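PDB 3OMS: PhnB protein from Bacillus cereus, which is of unknown function but belongs to the glyoxalase superfamily and may be a 3-demethylubiquinone-9 3-methyltransferase-like PhnB protein. Local coordinates for residues Lys20-Glu23 and Ala24-Phe27; Asn26-Thr29 and Ser30-Asp33; Phe59-Gly63 and Gln64-Cys68. All blocks are in the same frame, centred on the assembly; numbering follows the deposited sequence.

Interaction 1 (Lys20-Glu23 and Ala24-Phe27)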
loop_
_atom_site.group_PDB
_atom_site.type_symbol
_atom_site.label_atom_id
_atom_site.label_comp_id
_atom_site.label_asym_id
_atom_site.label_seq_id
_atom_site.Cartn_x
_atom_site.Cartn_y
_atom_site.Cartn_z
ATOM N N LYS A 20 10.146 9.139 -11.059
ATOM C CA LYS A 20 10.063 10.088 -9.951
ATOM C C LYS A 20 10.352 9.495 -8.545
ATOM O O LYS A 20 10.118 10.185 -7.546
ATOM C CB LYS A 20 8.677 10.741 -9.955
ATOM C CG LYS A 20 8.302 11.422 -11.313
ATOM C CD LYS A 20 8.589 12.857 -11.273
ATOM C CE LYS A 20 8.205 13.555 -12.634
ATOM N NZ LYS A 20 9.236 14.551 -12.965
ATOM N N ALA A 21 10.849 8.255 -8.469
ATOM C CA ALA A 21 10.991 7.570 -7.172
ATOM C C ALA A 21 11.840 8.415 -6.211
ATOM O O ALA A 21 11.493 8.616 -5.048
ATOM C CB ALA A 21 11.613 6.167 -7.328
ATOM N N GLU A 22 12.992 8.871 -6.702
ATOM C CA GLU A 22 13.953 9.520 -5.824
ATOM C C GLU A 22 13.379 10.853 -5.337
ATOM O O GLU A 22 13.439 11.153 -4.130
ATOM C CB GLU A 22 15.300 9.711 -6.498
ATOM C CG GLU A 22 16.348 10.307 -5.493
ATOM C CD GLU A 22 17.773 10.217 -5.948
ATOM O OE1 GLU A 22 18.049 9.666 -7.049
ATOM O OE2 GLU A 22 18.648 10.689 -5.179
ATOM N N GLU A 23 12.811 11.647 -6.263
ATOM C CA GLU A 23 12.175 12.893 -5.872
ATOM C C GLU A 23 11.055 12.638 -4.849
ATOM O O GLU A 23 10.901 13.370 -3.871
ATOM C CB GLU A 23 11.615 13.597 -7.112
ATOM C CG GLU A 23 11.012 14.982 -6.880
ATOM C CD GLU A 23 10.235 15.422 -8.140
ATOM O OE1 GLU A 23 10.876 15.600 -9.182
ATOM O OE2 GLU A 23 9.012 15.505 -8.100
ATOM N N ALA A 24 10.270 11.596 -5.095
ATOM C CA ALA A 24 9.124 11.280 -4.254
ATOM C C ALA A 24 9.556 10.904 -2.873
ATOM O O ALA A 24 9.033 11.426 -1.862
ATOM C CB ALA A 24 8.291 10.124 -4.891
HETATM N N MSE A 25 10.586 10.047 -2.803
HETATM C CA MSE A 25 11.149 9.652 -1.530
HETATM C C MSE A 25 11.720 10.808 -0.734
HETATM O O MSE A 25 11.503 10.928 0.475
HETATM C CB MSE A 25 12.268 8.627 -1.789
HETATM C CG MSE A 25 12.782 7.926 -0.656
HETATM SE SE MSE A 25 13.707 6.289 -1.393
HETATM C CE MSE A 25 14.980 7.231 -2.577
ATOM N N ASN A 26 12.477 11.666 -1.405
ATOM C CA ASN A 26 12.988 12.861 -0.739
ATOM C C ASN A 26 11.847 13.724 -0.185
ATOM O O ASN A 26 11.936 14.262 0.930
ATOM C CB ASN A 26 13.952 13.634 -1.671
ATOM C CG ASN A 26 15.364 13.000 -1.683
ATOM O OD1 ASN A 26 16.084 13.099 -0.723
ATOM N ND2 ASN A 26 15.715 12.345 -2.737
ATOM N N PHE A 27 10.759 13.818 -0.940
ATOM C CA PHE A 27 9.572 14.574 -0.503
ATOM C C PHE A 27 8.935 13.924 0.693
ATOM O O PHE A 27 8.740 14.586 1.721
ATOM C CB PHE A 27 8.578 14.675 -1.663
ATOM C CG PHE A 27 7.280 15.362 -1.308
ATOM C CD1 PHE A 27 7.272 16.630 -0.747
ATOM C CD2 PHE A 27 6.071 14.757 -1.616
ATOM C CE1 PHE A 27 6.059 17.290 -0.473
ATOM C CE2 PHE A 27 4.870 15.395 -1.362
ATOM C CZ PHE A 27 4.855 16.647 -0.790
HETATM O O HOH W 1 18.086 11.233 -2.577
#
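The carbonyl oxygen of E22 is gripped twice by N26, four residues on in the same helix. The backbone bond from N26 N to E22 O is 2.9 Å long and close to straight, with 170° at the hydrogen. The side chain adds a more bent bond, N26 ND2 to E22 O, also 2.9 Å, whose donor stands well above the carbonyl plane and reaches the oxygen from the opposite face to the backbone N-H. The amide can fold back this way because chi1 of N26 (-80°) sets CG beside its own backbone N, over the preceding turn. The E22 chain is extended and runs alongside N26 in the same direction, bringing E22 CG to 3.5 Å from N26 ND2. Carboxylate and amide planes come within 27° of each other. Their ends are bridged by a water, which donates to E22 OE2 at 2.7 Å and accepts from N26 ND2 at 2.6 Å. E22 OE2 also forms a salt bridge with R42, so that the water and the arginine share this oxygen.

Around this pair run the regular i to i+4 bonds of an alpha helix: A24 N to K20 O at 2.8 Å, then M25 N to A21 O, and F27 N to E23 O at 3.0 Å. K20 occupies the N-cap position, and its carbonyl takes the first of these bonds. Packing between the turns is slight: the selenomethionine M25 brings its CE to 4.1 Å from E22 CA.

Helix 21-29 lies against one sheet, with A21 and M25 touching strands 54-61 and 64-70, and M25 also meeting strand 37-42. On another flank Y128 packs against K20, A24 and F27 and hydrogen-bonds E23 OE2.

Interaction 2 (Asn26-Thr29 and Ser30-Asp33)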
loop_
_atom_site.group_PDB
_atom_site.type_symbol
_atom_site.label_atom_id
_atom_site.label_comp_id
_atom_site.label_asym_id
_atom_site.label_seq_id
_atom_site.Cartn_x
_atom_site.Cartn_y
_atom_site.Cartn_z
ATOM N N ASN A 26 12.477 11.666 -1.405
ATOM C CA ASN A 26 12.988 12.861 -0.739
ATOM C C ASN A 26 11.847 13.724 -0.185
ATOM O O ASN A 26 11.936 14.262 0.930
ATOM C CB ASN A 26 13.952 13.634 -1.671
ATOM C CG ASN A 26 15.364 13.000 -1.683
ATOM O OD1 ASN A 26 16.084 13.099 -0.723
ATOM N ND2 ASN A 26 15.715 12.345 -2.737
ATOM N N PHE A 27 10.759 13.818 -0.940
ATOM C CA PHE A 27 9.572 14.574 -0.503
ATOM C C PHE A 27 8.935 13.924 0.693
ATOM O O PHE A 27 8.740 14.586 1.721
ATOM C CB PHE A 27 8.578 14.675 -1.663
ATOM C CG PHE A 27 7.280 15.362 -1.308
ATOM C CD1 PHE A 27 7.272 16.630 -0.747
ATOM C CD2 PHE A 27 6.071 14.757 -1.616
ATOM C CE1 PHE A 27 6.059 17.290 -0.473
ATOM C CE2 PHE A 27 4.870 15.395 -1.362
ATOM C CZ PHE A 27 4.855 16.647 -0.790
ATOM N N TYR A 28 8.688 12.612 0.621
ATOM C CA TYR A 28 7.956 11.923 1.708
ATOM C C TYR A 28 8.734 11.923 3.017
ATOM O O TYR A 28 8.182 12.153 4.089
ATOM C CB TYR A 28 7.632 10.481 1.327
ATOM C CG TYR A 28 6.710 10.349 0.131
ATOM C CD1 TYR A 28 5.779 11.363 -0.219
ATOM C CD2 TYR A 28 6.733 9.204 -0.634
ATOM C CE1 TYR A 28 4.957 11.193 -1.306
ATOM C CE2 TYR A 28 5.961 9.046 -1.713
ATOM C CZ TYR A 28 5.053 10.032 -2.061
ATOM O OH TYR A 28 4.261 9.767 -3.139
ATOM N N THR A 29 10.030 11.682 2.935
ATOM C CA THR A 29 10.817 11.613 4.143
ATOM C C THR A 29 10.942 12.997 4.815
ATOM O O THR A 29 11.312 13.074 5.968
ATOM C CB THR A 29 12.211 11.026 3.926
ATOM O OG1 THR A 29 12.882 11.775 2.931
ATOM C CG2 THR A 29 12.164 9.562 3.497
ATOM N N SER A 30 10.614 14.078 4.114
ATOM C CA SER A 30 10.592 15.417 4.735
ATOM C C SER A 30 9.319 15.745 5.543
ATOM O O SER A 30 9.278 16.772 6.261
ATOM C CB SER A 30 10.768 16.486 3.652
ATOM O OG SER A 30 9.534 16.771 2.967
ATOM N N LEU A 31 8.300 14.892 5.467
ATOM C CA LEU A 31 6.976 15.211 5.978
ATOM C C LEU A 31 6.729 14.691 7.368
ATOM O O LEU A 31 5.814 15.151 8.044
ATOM C CB LEU A 31 5.898 14.594 5.071
ATOM C CG LEU A 31 5.877 15.070 3.623
ATOM C CD1 LEU A 31 4.755 14.345 2.891
ATOM C CD2 LEU A 31 5.704 16.575 3.557
ATOM N N PHE A 32 7.510 13.688 7.784
ATOM C CA PHE A 32 7.279 13.027 9.052
ATOM C C PHE A 32 8.572 12.922 9.839
ATOM O O PHE A 32 9.675 12.848 9.271
ATOM C CB PHE A 32 6.721 11.598 8.823
ATOM C CG PHE A 32 5.501 11.552 7.958
ATOM C CD1 PHE A 32 4.265 11.935 8.464
ATOM C CD2 PHE A 32 5.571 11.125 6.638
ATOM C CE1 PHE A 32 3.133 11.920 7.645
ATOM C CE2 PHE A 32 4.448 11.121 5.821
ATOM C CZ PHE A 32 3.234 11.504 6.322
ATOM N N ASP A 33 8.426 12.918 11.156
ATOM C CA ASP A 33 9.552 12.688 12.029
ATOM C C ASP A 33 10.093 11.290 11.801
ATOM O O ASP A 33 9.319 10.379 11.489
ATOM C CB ASP A 33 9.135 12.822 13.493
ATOM C CG ASP A 33 10.225 13.365 14.316
ATOM O OD1 ASP A 33 10.463 14.600 14.171
ATOM O OD2 ASP A 33 10.853 12.571 15.076
#
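The carbonyl of F27 draws S30 back toward helix 21-29, and the backbone bonding shifts there from four-residue to three-residue spacing. S30 N gives only a weak bond to N26 O, at 3.5 Å, and a shorter one to F27 O, at 3.1 Å. L31 N follows suit, bonding Y28 O at 3.1 Å with 164° at the hydrogen.

The hydroxyl of S30 adds a second grip on F27 O: OG donates at 2.6 Å, in the carbonyl plane and on a lone pair, whereas S30 N stands above that plane. With chi1 at 81°, OG sits between the backbone N and carbonyl carbon of S30, where it can turn back to that oxygen. Both methyls of L31 reach F27: CD2 lies 4.1 Å from F27 CE1, and CD1 sits over a face of that ring and also at the edge of the Y28 ring, 4.4 Å from Y28 CD1. Y28 O lies obliquely to the F32 ring, 3.8 Å from F32 CD2.

The turn leads from helix 21-29 toward strand 37-42. F27, L31 and F32 pack on helix 92-103, Y28 and T29 on strand 54-61, and F32 also touches K10 of the second subunit.

Interaction 3 (Phe59-Gly63 and Gln64-Cys68)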
loop_
_atom_site.group_PDB
_atom_site.type_symbol
_atom_site.label_atom_id
_atom_site.label_comp_id
_atom_site.label_asym_id
_atom_site.label_seq_id
_atom_site.Cartn_x
_atom_site.Cartn_y
_atom_site.Cartn_z
ATOM N N PHE A 59 13.314 3.240 2.282
ATOM C CA PHE A 59 13.263 4.419 3.143
ATOM C C PHE A 59 12.319 4.173 4.266
ATOM O O PHE A 59 11.464 3.276 4.180
ATOM C CB PHE A 59 12.836 5.660 2.366
ATOM C CG PHE A 59 11.484 5.577 1.732
ATOM C CD1 PHE A 59 10.405 6.353 2.216
ATOM C CD2 PHE A 59 11.288 4.823 0.558
ATOM C CE1 PHE A 59 9.159 6.327 1.580
ATOM C CE2 PHE A 59 10.015 4.778 -0.051
ATOM C CZ PHE A 59 8.956 5.536 0.464
ATOM N N THR A 60 12.419 4.978 5.324
ATOM C CA THR A 60 11.488 4.851 6.425
ATOM C C THR A 60 10.555 6.088 6.465
ATOM O O THR A 60 10.936 7.187 6.070
ATOM C CB THR A 60 12.191 4.717 7.757
ATOM O OG1 THR A 60 13.056 5.863 7.945
ATOM C CG2 THR A 60 12.959 3.406 7.843
ATOM N N LEU A 61 9.314 5.856 6.898
ATOM C CA LEU A 61 8.416 6.907 7.300
ATOM C C LEU A 61 8.020 6.618 8.737
ATOM O O LEU A 61 7.417 5.569 9.053
ATOM C CB LEU A 61 7.213 6.961 6.351
ATOM C CG LEU A 61 7.431 7.228 4.847
ATOM C CD1 LEU A 61 6.094 7.178 4.077
ATOM C CD2 LEU A 61 8.204 8.564 4.557
ATOM N N ASN A 62 8.445 7.505 9.632
ATOM C CA ASN A 62 8.306 7.306 11.065
ATOM C C ASN A 62 8.759 5.941 11.493
ATOM O O ASN A 62 8.059 5.271 12.250
ATOM C CB ASN A 62 6.850 7.532 11.489
ATOM C CG ASN A 62 6.684 7.852 12.990
ATOM O OD1 ASN A 62 5.960 7.146 13.691
ATOM N ND2 ASN A 62 7.354 8.890 13.480
ATOM N N GLY A 63 9.916 5.504 11.018
ATOM C CA GLY A 63 10.466 4.244 11.487
ATOM C C GLY A 63 10.010 3.027 10.677
ATOM O O GLY A 63 10.637 2.002 10.786
ATOM N N GLN A 64 8.929 3.152 9.891
ATOM C CA GLN A 64 8.386 2.035 9.110
ATOM C C GLN A 64 9.054 2.006 7.749
ATOM O O GLN A 64 9.121 3.015 7.094
ATOM C CB GLN A 64 6.875 2.180 8.927
ATOM C CG GLN A 64 6.211 1.069 8.099
ATOM C CD GLN A 64 4.696 1.260 7.934
ATOM O OE1 GLN A 64 4.105 2.171 8.521
ATOM N NE2 GLN A 64 4.076 0.426 7.098
ATOM N N GLU A 65 9.535 0.852 7.339
ATOM C CA GLU A 65 10.207 0.743 6.055
ATOM C C GLU A 65 9.192 0.694 4.930
ATOM O O GLU A 65 8.164 0.011 5.056
ATOM C CB GLU A 65 11.104 -0.492 5.952
ATOM C CG GLU A 65 12.416 -0.404 6.708
ATOM C CD GLU A 65 13.170 -1.746 6.753
ATOM O OE1 GLU A 65 13.001 -2.596 5.839
ATOM O OE2 GLU A 65 13.925 -1.964 7.727
ATOM N N PHE A 66 9.513 1.420 3.868
ATOM C CA PHE A 66 8.851 1.409 2.564
ATOM C C PHE A 66 9.910 1.133 1.505
ATOM O O PHE A 66 11.096 1.377 1.726
ATOM C CB PHE A 66 8.144 2.728 2.320
ATOM C CG PHE A 66 6.966 2.920 3.226
ATOM C CD1 PHE A 66 5.664 2.575 2.785
ATOM C CD2 PHE A 66 7.141 3.326 4.532
ATOM C CE1 PHE A 66 4.604 2.681 3.622
ATOM C CE2 PHE A 66 6.056 3.442 5.394
ATOM C CZ PHE A 66 4.785 3.113 4.950
HETATM N N MSE A 67 9.493 0.557 0.377
HETATM C CA MSE A 67 10.355 0.369 -0.750
HETATM C C MSE A 67 9.800 1.087 -1.967
HETATM O O MSE A 67 8.559 1.251 -2.142
HETATM C CB MSE A 67 10.514 -1.115 -1.017
HETATM C CG MSE A 67 11.273 -1.844 0.045
HETATM SE SE MSE A 67 11.003 -3.756 -0.122
HETATM C CE MSE A 67 12.138 -4.075 -1.613
ATOM N N CYS A 68 10.704 1.509 -2.856
ATOM C CA CYS A 68 10.264 2.007 -4.171
ATOM C C CYS A 68 11.257 1.678 -5.234
ATOM O O CYS A 68 12.406 1.326 -4.962
ATOM C CB CYS A 68 9.964 3.526 -4.125
ATOM S SG CYS A 68 11.425 4.553 -3.795
#
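F66 CB rests over one face of the F59 ring in a CH-pi contact, 3.7 Å from its centroid and 3.5 Å from F59 CZ. The chi1 of F59, 60°, swings its ring across the neighbouring strand and beneath that carbon. Two residues along the strand, L61 CD1 sits over a face of the F66 ring, 4.2 Å from the centroid, the two side chains crossing at about a right angle. L61 CD2 meets the F59 ring at its edge, in plane, and C68 SG approaches the same ring obliquely, 4.0 Å from F59 CE2.

These groups share one face of a tight antiparallel hairpin; T60 and E65 lie on the other, their CG2 and CG atoms 4.0 Å apart. F59 and F66 form a hydrogen-bonded pair, the bond from F66 N to F59 O measuring 2.7 Å and nearly straight. L61 and Q64 make the next such pair, closed by Q64 N to L61 O at 3.0 Å. Between them a type I' turn passes through N62 and G63, both with positive phi, the backbone form that suits a two-residue beta hairpin.

The hairpin provides the two central strands, 54-61 and 64-70, of the four-stranded sheet of a beta-alpha-beta-beta-beta module, as in the glyoxalase fold, flanked by 37-42 and 11-17. Helix 21-29 packs against F59, L61 and C68, and I11 of the second subunit touches L61.

Helix 21-29 carries interaction 1 and leads directly into interaction 2, the two sharing N26 and F27 with centres about 10 Å apart. Interaction 3 lies in the sheet beneath both, its centre about 12 Å from that of interaction 1 and 10 Å from that of interaction 2. The selenium of M25 joins helix to hairpin, lying 3.4 Å from F59 CD2 and 3.7 Å from C68 SG. Farther along, Y28 O packs 3.6 Å from L61 CD2, and N62 ND2 probably hydrogen-bonds D33 O at 3.2 Å. A bound 1,2-ethanediol, probably from the crystallisation liquor, lies about 6 Å from the F32 side chain.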